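Local coordinates for protein chloride intracellular channel exc-4 (Caenorhabditis elegans, PDB 2YV9) that may insert into membranes to form chloride channels and is required to regulate lumen size as the worm's excretory canal grows, at residues L22-A26 with V60-V65; L195-H200 with Y224-Y229; C238-Q242 with Q263-H269. All coordinates share one frame; numbering follows the deposited sequence.

Contact 1. Residues L22-A26 with V60-V65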
ATOM      1  N   LEU A  22      -3.390  -0.518  14.334  1.00 26.18           N
ATOM      2  CA  LEU A  22      -2.751   0.143  13.214  1.00 26.38           C
ATOM      3  C   LEU A  22      -1.335   0.518  13.589  1.00 27.66           C
ATOM      4  O   LEU A  22      -1.113   1.181  14.603  1.00 25.01           O
ATOM      5  CB  LEU A  22      -3.525   1.400  12.860  1.00 23.66           C
ATOM      6  CG  LEU A  22      -2.995   2.099  11.609  1.00 23.77           C
ATOM      7  CD1 LEU A  22      -3.306   1.304  10.348  1.00 26.90           C
ATOM      8  CD2 LEU A  22      -3.647   3.458  11.533  1.00 28.54           C
ATOM      9  N   TYR A  23      -0.387   0.089  12.752  1.00 27.21           N
ATOM     10  CA  TYR A  23       1.015   0.412  12.921  1.00 26.86           C
ATOM     11  C   TYR A  23       1.282   1.525  11.930  1.00 29.20           C
ATOM     12  O   TYR A  23       0.943   1.399  10.762  1.00 24.76           O
ATOM     13  CB  TYR A  23       1.894  -0.800  12.581  1.00 26.54           C
ATOM     14  CG  TYR A  23       1.859  -1.890  13.626  1.00 24.88           C
ATOM     15  CD1 TYR A  23       2.844  -2.000  14.586  1.00 47.73           C
ATOM     16  CD2 TYR A  23       0.787  -2.781  13.684  1.00 38.62           C
ATOM     17  CE1 TYR A  23       2.797  -2.996  15.548  1.00 51.08           C
ATOM     18  CE2 TYR A  23       0.747  -3.781  14.632  1.00 45.89           C
ATOM     19  CZ  TYR A  23       1.745  -3.882  15.561  1.00 42.36           C
ATOM     20  OH  TYR A  23       1.674  -4.884  16.512  1.00 48.93           O
ATOM     21  N   VAL A  24       1.856   2.614  12.404  1.00 24.11           N
ATOM     22  CA  VAL A  24       2.142   3.786  11.596  1.00 24.88           C
ATOM     23  C   VAL A  24       3.650   4.076  11.611  1.00 25.47           C
ATOM     24  O   VAL A  24       4.330   3.839  12.589  1.00 26.58           O
ATOM     25  CB  VAL A  24       1.332   5.020  12.045  1.00 25.21           C
ATOM     26  CG1 VAL A  24      -0.210   4.733  11.914  1.00 21.45           C
ATOM     27  CG2 VAL A  24       1.731   5.499  13.468  1.00 28.48           C
ATOM     28  N   LYS A  25       4.137   4.654  10.519  1.00 22.52           N
ATOM     29  CA  LYS A  25       5.517   5.075  10.450  1.00 26.74           C
ATOM     30  C   LYS A  25       5.818   6.146  11.503  1.00 25.95           C
ATOM     31  O   LYS A  25       5.113   7.137  11.592  1.00 23.65           O
ATOM     32  CB  LYS A  25       5.812   5.639   9.058  1.00 24.22           C
ATOM     33  CG  LYS A  25       7.274   6.021   8.889  1.00 30.65           C
ATOM     34  CD  LYS A  25       7.581   6.904   7.671  1.00 36.22           C
ATOM     35  CE  LYS A  25       9.028   7.453   7.797  1.00 44.46           C
ATOM     36  NZ  LYS A  25       9.206   8.447   8.958  1.00 34.67           N
ATOM     37  N   ALA A  26       6.868   5.936  12.307  1.00 23.56           N
ATOM     38  CA  ALA A  26       7.274   6.884  13.327  1.00 25.71           C
ATOM     39  C   ALA A  26       8.045   8.067  12.731  1.00 23.89           C
ATOM     40  O   ALA A  26       8.693   7.961  11.680  1.00 25.21           O
ATOM     41  CB  ALA A  26       8.186   6.166  14.390  1.00 22.02           C
ATOM     42  N   VAL A  60      -3.236   2.307  18.214  1.00 29.67           N
ATOM     43  CA  VAL A  60      -2.260   2.739  17.248  1.00 27.04           C
ATOM     44  C   VAL A  60      -0.873   2.686  17.869  1.00 29.00           C
ATOM     45  O   VAL A  60      -0.697   3.146  19.000  1.00 33.90           O
ATOM     46  CB  VAL A  60      -2.514   4.187  16.768  1.00 24.33           C
ATOM     47  CG1 VAL A  60      -1.409   4.606  15.735  1.00 30.36           C
ATOM     48  CG2 VAL A  60      -3.880   4.306  16.146  1.00 25.39           C
ATOM     49  N   LYS A  61       0.102   2.194  17.095  1.00 28.41           N
ATOM     50  CA  LYS A  61       1.498   2.054  17.530  1.00 33.52           C
ATOM     51  C   LYS A  61       2.445   2.568  16.463  1.00 29.14           C
ATOM     52  O   LYS A  61       2.236   2.299  15.287  1.00 27.54           O
ATOM     53  CB  LYS A  61       1.828   0.589  17.804  1.00 37.75           C
ATOM     54  CG  LYS A  61       1.047   0.005  18.956  1.00 45.24           C
ATOM     55  CD  LYS A  61       1.374  -1.454  19.211  1.00 55.79           C
ATOM     56  CE  LYS A  61       0.520  -2.021  20.343  1.00 67.30           C
ATOM     57  NZ  LYS A  61       0.671  -1.254  21.611  1.00 69.59           N
ATOM     58  N   THR A  62       3.485   3.287  16.890  1.00 29.58           N
ATOM     59  CA  THR A  62       4.453   3.859  15.978  1.00 25.96           C
ATOM     60  C   THR A  62       5.629   2.911  15.801  1.00 32.02           C
ATOM     61  O   THR A  62       6.049   2.255  16.747  1.00 36.87           O
ATOM     62  CB  THR A  62       5.012   5.214  16.477  1.00 41.54           C
ATOM     63  OG1 THR A  62       5.863   4.985  17.620  1.00 34.14           O
ATOM     64  CG2 THR A  62       3.854   6.246  16.800  1.00 29.56           C
ATOM     65  N   VAL A  63       6.188   2.880  14.600  1.00 30.93           N
ATOM     66  CA  VAL A  63       7.308   2.013  14.295  1.00 32.61           C
ATOM     67  C   VAL A  63       8.385   2.707  13.480  1.00 34.21           C
ATOM     68  O   VAL A  63       8.126   3.523  12.591  1.00 27.05           O
ATOM     69  CB  VAL A  63       6.805   0.753  13.537  1.00 36.38           C
ATOM     70  CG1 VAL A  63       7.963  -0.051  12.991  1.00 49.81           C
ATOM     71  CG2 VAL A  63       5.955  -0.096  14.446  1.00 30.61           C
ATOM     72  N   ASN A  64       9.631   2.357  13.778  1.00 33.46           N
ATOM     73  CA  ASN A  64      10.746   2.760  12.990  1.00 35.10           C
ATOM     74  C   ASN A  64      10.867   1.717  11.898  1.00 35.75           C
ATOM     75  O   ASN A  64      11.191   0.562  12.159  1.00 33.40           O
ATOM     76  CB  ASN A  64      11.985   2.785  13.894  1.00 40.87           C
ATOM     77  CG  ASN A  64      13.183   3.335  13.222  1.00 43.13           C
ATOM     78  OD1 ASN A  64      13.333   3.240  12.008  1.00 35.29           O
ATOM     79  ND2 ASN A  64      14.099   3.883  14.024  1.00 51.05           N
ATOM     80  N   VAL A  65      10.541   2.103  10.674  1.00 37.99           N
ATOM     81  CA  VAL A  65      10.551   1.170   9.557  1.00 33.14           C
ATOM     82  C   VAL A  65      11.925   0.569   9.281  1.00 43.23           C
ATOM     83  O   VAL A  65      12.054  -0.409   8.525  1.00 36.43           O
ATOM     84  CB  VAL A  65      10.053   1.834   8.253  1.00 45.80           C
ATOM     85  CG1 VAL A  65       8.595   2.291   8.401  1.00 36.80           C
ATOM     86  CG2 VAL A  65      10.968   2.994   7.854  1.00 50.27           C
TER
HETATM   87  O   HOH W   1      10.194   5.432  10.742  1.00 37.15           O
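L22 to K25 and V60 to V63 run as parallel beta strands, their short axes 35° apart, and four backbone hydrogen bonds alternate across them: K61 N to L22 O, V24 N to K61 O, V63 N to V24 O and A26 N to V63 O. The last, the shortest at 2.7 Å from A26 N to V63 O, reaches that oxygen tilted from the carbonyl plane. Beta-branched valine and threonine suit the extended chain. V24 lies on the same face as L22, V60 and T62; its CG2 meets V60 CG1 and T62 CG2, each at 4.0 Å, and helix 38-52 packs on this face through W44 and C40. On the other face V63 CG2 comes to the edge of the Y23 ring, in its plane, 3.7 Å from Y23 CD1; CG anti to the carbonyl carbon (chi1 -73°) turns that edge of Y23 to V63, and the ring also meets F74. At the strand end the K25 chain, bent at chi4, curls round to place NZ 2.8 Å from A26 O and in a salt bridge with E250, while its CG touches V65 CG1. A methionine in place of K25 would probably leave E250 without its charge partner and A26 O without the ammonium donor. Strand pairing joins the ends of a beta-alpha-beta crossover of the thioredoxin-like domain: backbone bonds set the register, while L22, V24 and V60 supply the apolar face for helix 38-52.

Contact 2. Residues L195-H200 with Y224-Y229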
ATOM      1  N   LEU A 195      -7.796  14.329   1.646  1.00 18.29           N
ATOM      2  CA  LEU A 195      -7.579  15.785   1.406  1.00 16.53           C
ATOM      3  C   LEU A 195      -7.176  16.548   2.650  1.00 18.77           C
ATOM      4  O   LEU A 195      -6.373  17.448   2.565  1.00 23.66           O
ATOM      5  CB  LEU A 195      -8.896  16.405   0.872  1.00 17.68           C
ATOM      6  CG  LEU A 195      -8.795  17.854   0.425  1.00 20.20           C
ATOM      7  CD1 LEU A 195      -7.665  18.021  -0.623  1.00 24.52           C
ATOM      8  CD2 LEU A 195     -10.181  18.330  -0.124  1.00 20.88           C
ATOM      9  N   MET A 196      -7.778  16.279   3.818  1.00 19.25           N
ATOM     10  CA  MET A 196      -7.492  17.155   4.945  1.00 22.45           C
ATOM     11  C   MET A 196      -5.992  16.996   5.343  1.00 22.01           C
ATOM     12  O   MET A 196      -5.288  17.992   5.485  1.00 21.78           O
ATOM     13  CB  MET A 196      -8.440  16.908   6.117  1.00 22.49           C
ATOM     14  CG  MET A 196      -9.856  17.372   5.823  1.00 19.95           C
ATOM     15  SD  MET A 196     -10.956  16.882   7.216  1.00 23.59           S
ATOM     16  CE  MET A 196     -12.284  18.112   6.961  1.00 23.04           C
ATOM     17  N   PRO A 197      -5.516  15.746   5.443  1.00 18.48           N
ATOM     18  CA  PRO A 197      -4.016  15.676   5.694  1.00 17.73           C
ATOM     19  C   PRO A 197      -3.165  16.348   4.605  1.00 25.11           C
ATOM     20  O   PRO A 197      -2.246  17.068   4.926  1.00 23.01           O
ATOM     21  CB  PRO A 197      -3.773  14.163   5.771  1.00 21.31           C
ATOM     22  CG  PRO A 197      -5.130  13.590   6.256  1.00 24.39           C
ATOM     23  CD  PRO A 197      -6.155  14.426   5.499  1.00 22.37           C
ATOM     24  N   ARG A 198      -3.542  16.203   3.333  1.00 22.06           N
ATOM     25  CA  ARG A 198      -2.795  16.851   2.245  1.00 17.64           C
ATOM     26  C   ARG A 198      -2.810  18.389   2.394  1.00 17.68           C
ATOM     27  O   ARG A 198      -1.790  19.085   2.243  1.00 20.41           O
ATOM     28  CB  ARG A 198      -3.224  16.332   0.897  1.00 20.82           C
ATOM     29  CG  ARG A 198      -2.814  14.865   0.682  1.00 21.65           C
ATOM     30  CD  ARG A 198      -3.417  14.226  -0.597  1.00 24.05           C
ATOM     31  NE  ARG A 198      -2.849  12.907  -0.887  1.00 22.76           N
ATOM     32  CZ  ARG A 198      -2.993  11.843  -0.104  1.00 24.77           C
ATOM     33  NH1 ARG A 198      -3.762  11.914   0.980  1.00 22.34           N
ATOM     34  NH2 ARG A 198      -2.386  10.704  -0.400  1.00 26.74           N
ATOM     35  N   LEU A 199      -3.983  18.940   2.681  1.00 18.67           N
ATOM     36  CA  LEU A 199      -4.079  20.363   2.889  1.00 22.81           C
ATOM     37  C   LEU A 199      -3.205  20.833   4.036  1.00 19.93           C
ATOM     38  O   LEU A 199      -2.536  21.843   3.914  1.00 22.20           O
ATOM     39  CB  LEU A 199      -5.527  20.781   3.079  1.00 22.66           C
ATOM     40  CG  LEU A 199      -6.427  20.776   1.869  1.00 18.88           C
ATOM     41  CD1 LEU A 199      -7.932  21.014   2.269  1.00 23.05           C
ATOM     42  CD2 LEU A 199      -6.033  21.885   0.813  1.00 21.03           C
ATOM     43  N   HIS A 200      -3.242  20.110   5.146  1.00 22.32           N
ATOM     44  CA  HIS A 200      -2.464  20.508   6.323  1.00 21.14           C
ATOM     45  C   HIS A 200      -0.977  20.403   6.021  1.00 22.00           C
ATOM     46  O   HIS A 200      -0.209  21.320   6.362  1.00 22.67           O
ATOM     47  CB  HIS A 200      -2.768  19.596   7.482  1.00 22.39           C
ATOM     48  CG  HIS A 200      -2.139  20.049   8.753  1.00 20.79           C
ATOM     49  ND1 HIS A 200      -2.380  21.285   9.328  1.00 19.94           N
ATOM     50  CD2 HIS A 200      -1.216  19.444   9.538  1.00 24.60           C
ATOM     51  CE1 HIS A 200      -1.640  21.399  10.420  1.00 24.89           C
ATOM     52  NE2 HIS A 200      -0.926  20.303  10.566  1.00 24.17           N
ATOM     53  N   TYR A 224     -13.188  24.583   5.440  1.00 22.97           N
ATOM     54  CA  TYR A 224     -13.006  23.144   5.422  1.00 21.83           C
ATOM     55  C   TYR A 224     -11.733  22.773   6.227  1.00 20.16           C
ATOM     56  O   TYR A 224     -11.718  21.796   6.991  1.00 22.66           O
ATOM     57  CB  TYR A 224     -12.915  22.691   3.968  1.00 23.81           C
ATOM     58  CG  TYR A 224     -12.638  21.243   3.731  1.00 21.30           C
ATOM     59  CD1 TYR A 224     -13.662  20.287   3.738  1.00 21.28           C
ATOM     60  CD2 TYR A 224     -11.331  20.793   3.452  1.00 22.03           C
ATOM     61  CE1 TYR A 224     -13.402  18.993   3.557  1.00 22.93           C
ATOM     62  CE2 TYR A 224     -11.083  19.439   3.248  1.00 20.95           C
ATOM     63  CZ  TYR A 224     -12.112  18.566   3.239  1.00 20.93           C
ATOM     64  OH  TYR A 224     -11.897  17.242   3.036  1.00 20.35           O
ATOM     65  N   ILE A 225     -10.689  23.588   6.122  1.00 22.47           N
ATOM     66  CA  ILE A 225      -9.493  23.341   6.959  1.00 21.59           C
ATOM     67  C   ILE A 225      -9.879  23.527   8.448  1.00 21.80           C
ATOM     68  O   ILE A 225      -9.517  22.739   9.336  1.00 23.22           O
ATOM     69  CB  ILE A 225      -8.349  24.262   6.531  1.00 20.71           C
ATOM     70  CG1 ILE A 225      -7.871  23.852   5.117  1.00 22.72           C
ATOM     71  CG2 ILE A 225      -7.186  24.210   7.572  1.00 24.06           C
ATOM     72  CD1 ILE A 225      -7.034  24.886   4.399  1.00 20.10           C
ATOM     73  N   LEU A 226     -10.627  24.577   8.743  1.00 23.17           N
ATOM     74  CA  LEU A 226     -11.168  24.740  10.100  1.00 25.27           C
ATOM     75  C   LEU A 226     -11.978  23.528  10.552  1.00 25.33           C
ATOM     76  O   LEU A 226     -11.797  23.059  11.656  1.00 24.15           O
ATOM     77  CB  LEU A 226     -11.999  26.009  10.181  1.00 22.65           C
ATOM     78  CG  LEU A 226     -12.600  26.345  11.553  1.00 24.30           C
ATOM     79  CD1 LEU A 226     -11.628  26.277  12.748  1.00 30.68           C
ATOM     80  CD2 LEU A 226     -13.304  27.756  11.464  1.00 30.74           C
ATOM     81  N   THR A 227     -12.834  23.016   9.675  1.00 23.83           N
ATOM     82  CA  THR A 227     -13.544  21.783   9.949  1.00 23.58           C
ATOM     83  C   THR A 227     -12.549  20.683  10.319  1.00 23.25           C
ATOM     84  O   THR A 227     -12.743  19.990  11.283  1.00 23.34           O
ATOM     85  CB  THR A 227     -14.462  21.422   8.796  1.00 24.07           C
ATOM     86  OG1 THR A 227     -15.435  22.481   8.689  1.00 25.50           O
ATOM     87  CG2 THR A 227     -15.138  20.112   9.044  1.00 27.02           C
ATOM     88  N   ALA A 228     -11.454  20.568   9.577  1.00 22.67           N
ATOM     89  CA  ALA A 228     -10.434  19.562   9.907  1.00 23.65           C
ATOM     90  C   ALA A 228      -9.935  19.687  11.358  1.00 20.93           C
ATOM     91  O   ALA A 228      -9.820  18.726  12.102  1.00 24.10           O
ATOM     92  CB  ALA A 228      -9.227  19.730   8.959  1.00 21.23           C
ATOM     93  N   TYR A 229      -9.588  20.903  11.685  1.00 20.18           N
ATOM     94  CA  TYR A 229      -8.991  21.268  12.977  1.00 21.33           C
ATOM     95  C   TYR A 229     -10.022  21.180  14.101  1.00 27.14           C
ATOM     96  O   TYR A 229      -9.642  21.401  15.248  1.00 26.80           O
ATOM     97  CB  TYR A 229      -8.429  22.685  12.875  1.00 24.20           C
ATOM     98  CG  TYR A 229      -7.316  22.877  11.874  1.00 22.50           C
ATOM     99  CD1 TYR A 229      -6.570  21.781  11.379  1.00 24.19           C
ATOM    100  CD2 TYR A 229      -6.870  24.154  11.526  1.00 26.67           C
ATOM    101  CE1 TYR A 229      -5.491  21.993  10.483  1.00 20.73           C
ATOM    102  CE2 TYR A 229      -5.796  24.338  10.669  1.00 21.27           C
ATOM    103  CZ  TYR A 229      -5.127  23.241  10.149  1.00 22.43           C
ATOM    104  OH  TYR A 229      -4.055  23.438   9.300  1.00 22.93           O
TER
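M196 reaches from helix 190-210 across to helix 219-228, lying against the Y224 ring and A228. Its CB is 4.1 Å from A228 CB, a small residue that lets the chain come close. M196 CG then lies 3.5 Å from Y224 CE2, M196 SD rests 3.8 Å from A228 CB, and M196 CE sits over one face of the ring, 3.9 Å from the Y224 ring centroid, in a CH-pi contact. The chain is extended beyond CG (chi2 174°), which carries the methyl over the ring, with the sulfur approaching obliquely in a Met-aromatic contact; an unbranched, flexible thioether can lie between ring and A228. L199 CD1 meets the same ring at its edge, 3.6 Å from Y224 CD2. The Y224 hydroxyl is hydrogen-bonded to D192, so the buried phenol keeps a polar partner. One turn on from M196, H200 ND1 and Y229 OH share a 2.7 Å hydrogen bond near the imidazole plane, the rings almost perpendicular. The short helix axes stay 10.1 Å apart where they cross at -103°, so mostly long side chains bridge the gap. Helices 117-140 and 155-178 pack against L195 and L199, and helix 38-52 against P197 and R198, within the all-helical GST-like domain's core.

Contact 3. Residues C238-Q242 with Q263-H269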
ATOM      1  N   CYS A 238      -3.024  13.585  13.727  1.00 24.50           N
ATOM      2  CA  CYS A 238      -2.248  14.604  13.010  1.00 21.42           C
ATOM      3  C   CYS A 238      -0.845  14.712  13.601  1.00 22.14           C
ATOM      4  O   CYS A 238      -0.687  14.917  14.827  1.00 22.54           O
ATOM      5  CB  CYS A 238      -2.948  15.971  13.085  1.00 25.62           C
ATOM      6  SG  CYS A 238      -2.092  17.261  12.139  1.00 24.98           S
ATOM      7  N   PRO A 239       0.187  14.569  12.740  1.00 21.49           N
ATOM      8  CA  PRO A 239       1.527  14.648  13.301  1.00 21.32           C
ATOM      9  C   PRO A 239       1.885  16.046  13.680  1.00 22.97           C
ATOM     10  O   PRO A 239       1.309  16.970  13.154  1.00 23.81           O
ATOM     11  CB  PRO A 239       2.412  14.193  12.150  1.00 24.07           C
ATOM     12  CG  PRO A 239       1.676  14.540  10.967  1.00 24.74           C
ATOM     13  CD  PRO A 239       0.226  14.292  11.318  1.00 21.28           C
ATOM     14  N   ALA A 240       2.898  16.198  14.555  1.00 23.24           N
ATOM     15  CA  ALA A 240       3.413  17.527  14.890  1.00 23.56           C
ATOM     16  C   ALA A 240       4.076  18.222  13.687  1.00 23.07           C
ATOM     17  O   ALA A 240       4.594  17.564  12.742  1.00 22.90           O
ATOM     18  CB  ALA A 240       4.462  17.416  16.080  1.00 23.19           C
ATOM     19  N   ASP A 241       4.054  19.568  13.726  1.00 25.00           N
ATOM     20  CA  ASP A 241       4.641  20.371  12.676  1.00 22.17           C
ATOM     21  C   ASP A 241       6.060  19.909  12.305  1.00 22.26           C
ATOM     22  O   ASP A 241       6.428  19.791  11.127  1.00 25.24           O
ATOM     23  CB  ASP A 241       4.774  21.835  13.089  1.00 25.79           C
ATOM     24  CG  ASP A 241       3.475  22.470  13.564  1.00 26.16           C
ATOM     25  OD1 ASP A 241       2.336  22.023  13.192  1.00 24.32           O
ATOM     26  OD2 ASP A 241       3.616  23.462  14.306  1.00 30.09           O
ATOM     27  N   GLN A 242       6.860  19.647  13.343  1.00 23.64           N
ATOM     28  CA  GLN A 242       8.257  19.310  13.127  1.00 26.43           C
ATOM     29  C   GLN A 242       8.428  17.989  12.410  1.00 24.67           C
ATOM     30  O   GLN A 242       9.378  17.822  11.626  1.00 23.87           O
ATOM     31  CB  GLN A 242       9.001  19.239  14.453  1.00 28.04           C
ATOM     32  CG  GLN A 242       9.149  20.588  15.153  1.00 32.37           C
ATOM     33  CD  GLN A 242       7.874  21.092  15.757  1.00 26.31           C
ATOM     34  OE1 GLN A 242       6.953  20.328  16.079  1.00 27.66           O
ATOM     35  NE2 GLN A 242       7.827  22.393  15.983  1.00 31.98           N
ATOM     36  N   GLN A 263      13.721  20.938  18.681  1.00 59.03           N
ATOM     37  CA  GLN A 263      12.483  21.732  18.745  1.00 46.48           C
ATOM     38  C   GLN A 263      11.429  20.872  19.382  1.00 42.47           C
ATOM     39  O   GLN A 263      11.187  19.751  18.932  1.00 42.17           O
ATOM     40  CB  GLN A 263      11.961  22.161  17.370  1.00 53.21           C
ATOM     41  CG  GLN A 263      12.300  23.572  16.948  1.00 54.92           C
ATOM     42  CD  GLN A 263      11.872  23.843  15.514  1.00 61.01           C
ATOM     43  OE1 GLN A 263      10.820  23.367  15.071  1.00 50.71           O
ATOM     44  NE2 GLN A 263      12.680  24.605  14.781  1.00 58.40           N
ATOM     45  N   SER A 264      10.793  21.406  20.416  1.00 34.80           N
ATOM     46  CA  SER A 264       9.725  20.735  21.112  1.00 39.54           C
ATOM     47  C   SER A 264       8.536  20.699  20.166  1.00 33.57           C
ATOM     48  O   SER A 264       8.330  21.645  19.446  1.00 37.17           O
ATOM     49  CB  SER A 264       9.384  21.498  22.372  1.00 44.50           C
ATOM     50  OG  SER A 264      10.581  21.751  23.091  1.00 51.20           O
ATOM     51  N   PRO A 265       7.828  19.575  20.108  1.00 32.57           N
ATOM     52  CA  PRO A 265       6.797  19.399  19.067  1.00 31.48           C
ATOM     53  C   PRO A 265       5.572  20.258  19.291  1.00 33.49           C
ATOM     54  O   PRO A 265       5.068  20.356  20.423  1.00 35.14           O
ATOM     55  CB  PRO A 265       6.406  17.929  19.217  1.00 34.40           C
ATOM     56  CG  PRO A 265       6.726  17.589  20.665  1.00 42.43           C
ATOM     57  CD  PRO A 265       7.953  18.384  20.973  1.00 43.50           C
ATOM     58  N   THR A 266       5.058  20.845  18.207  1.00 31.86           N
ATOM     59  CA  THR A 266       3.849  21.669  18.281  1.00 29.36           C
ATOM     60  C   THR A 266       2.941  21.253  17.136  1.00 28.13           C
ATOM     61  O   THR A 266       3.422  20.684  16.171  1.00 27.64           O
ATOM     62  CB  THR A 266       4.175  23.155  18.100  1.00 35.81           C
ATOM     63  OG1 THR A 266       4.934  23.361  16.889  1.00 33.49           O
ATOM     64  CG2 THR A 266       4.998  23.658  19.272  1.00 38.20           C
ATOM     65  N   LYS A 267       1.644  21.555  17.241  1.00 29.91           N
ATOM     66  CA  LYS A 267       0.693  21.241  16.218  1.00 30.79           C
ATOM     67  C   LYS A 267      -0.074  22.532  15.910  1.00 33.79           C
ATOM     68  O   LYS A 267      -0.966  22.933  16.675  1.00 33.40           O
ATOM     69  CB  LYS A 267      -0.339  20.213  16.692  1.00 33.22           C
ATOM     70  CG  LYS A 267       0.095  18.781  16.811  1.00 39.04           C
ATOM     71  CD  LYS A 267      -1.156  17.887  16.820  1.00 52.22           C
ATOM     72  CE  LYS A 267      -0.975  16.635  17.646  1.00 51.01           C
ATOM     73  NZ  LYS A 267      -2.298  15.972  17.776  1.00 52.45           N
ATOM     74  N   THR A 268       0.278  23.172  14.807  1.00 28.29           N
ATOM     75  CA  THR A 268      -0.271  24.472  14.467  1.00 27.37           C
ATOM     76  C   THR A 268      -1.585  24.267  13.723  1.00 29.86           C
ATOM     77  O   THR A 268      -1.582  23.927  12.551  1.00 27.89           O
ATOM     78  CB  THR A 268       0.721  25.258  13.597  1.00 32.69           C
ATOM     79  OG1 THR A 268       1.921  25.491  14.342  1.00 31.00           O
ATOM     80  CG2 THR A 268       0.143  26.584  13.164  1.00 28.79           C
ATOM     81  N   HIS A 269      -2.694  24.457  14.435  1.00 30.39           N
ATOM     82  CA  HIS A 269      -4.023  24.385  13.892  1.00 30.64           C
ATOM     83  C   HIS A 269      -4.710  25.723  14.049  1.00 27.12           C
ATOM     84  O   HIS A 269      -5.685  25.833  14.779  1.00 33.75           O
ATOM     85  CB  HIS A 269      -4.825  23.311  14.636  1.00 26.92           C
ATOM     86  CG  HIS A 269      -4.329  21.928  14.400  1.00 28.43           C
ATOM     87  ND1 HIS A 269      -4.812  20.828  15.072  1.00 35.19           N
ATOM     88  CD2 HIS A 269      -3.397  21.463  13.536  1.00 27.29           C
ATOM     89  CE1 HIS A 269      -4.211  19.745  14.624  1.00 34.07           C
ATOM     90  NE2 HIS A 269      -3.327  20.105  13.712  1.00 29.99           N
TER
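D241 binds both threonines of the 263-269 loop through its carboxylate. D241 OD2 accepts from T268 OG1 at 2.6 Å and from T266 OG1 at 2.9 Å, the two hydroxyls arriving from opposite faces of the carboxylate plane, while D241 OD1 takes the T268 N-H on its syn lone pair in a nearly straight bond of 173°. Three donors thus grip one buried acid, which would probably favour its ionised form. The backbone N of D241 in turn gives its hydrogen to T266 O at 2.8 Å. Beside it Q242 bends at chi2 (73°), which brings its amide back to the loop: Q242 OE1 accepts from T266 N at 2.9 Å, and Q242 NE2 donates to T266 OG1 and, at 3.3 Å, to Q263 OE1. A glutamine suits this place because one amide can both accept and donate. A240 is the N-cap of helix 241-251 in the C-terminal GST-like domain, and the bond from D241 N brings the loop's T266 carbonyl to its first turn. Farther out, A240 CB packs on P265 CB at 3.7 Å, and the aliphatic part of K267 runs along C238 O while its NZ bonds I235 O. C238 SG approaches the edge of the H269 ring, 3.5 Å from H269 NE2, a buried nitrogen without N or O partner; the ring stacks on Y229, and Q41 of helix 38-52 touches C238 and P239.

Contacts 2 and 3 meet directly through H200, Y229, C238, T268 and H269: H200 CD2 is 3.5 Å from C238 SG, and H200 CE1 is 3.3 Å from T268 O. Their centres lie 15 Å apart, both in the helical C-terminal part. Contact 1 stands apart in the thioredoxin-like part, its centre 17 Å from that of contact 3 and 22 Å from that of contact 2. Helix 38-52, most of the segment predicted to span the membrane after insertion, touches side chains of each contact, in contact 2 through P197 and R198, which do not bridge it; the K25 salt bridge to E250 also joins the two domains. The bound calcium ion, held by Q78, P80 and T92, lies about 8 Å from the L22 side chain.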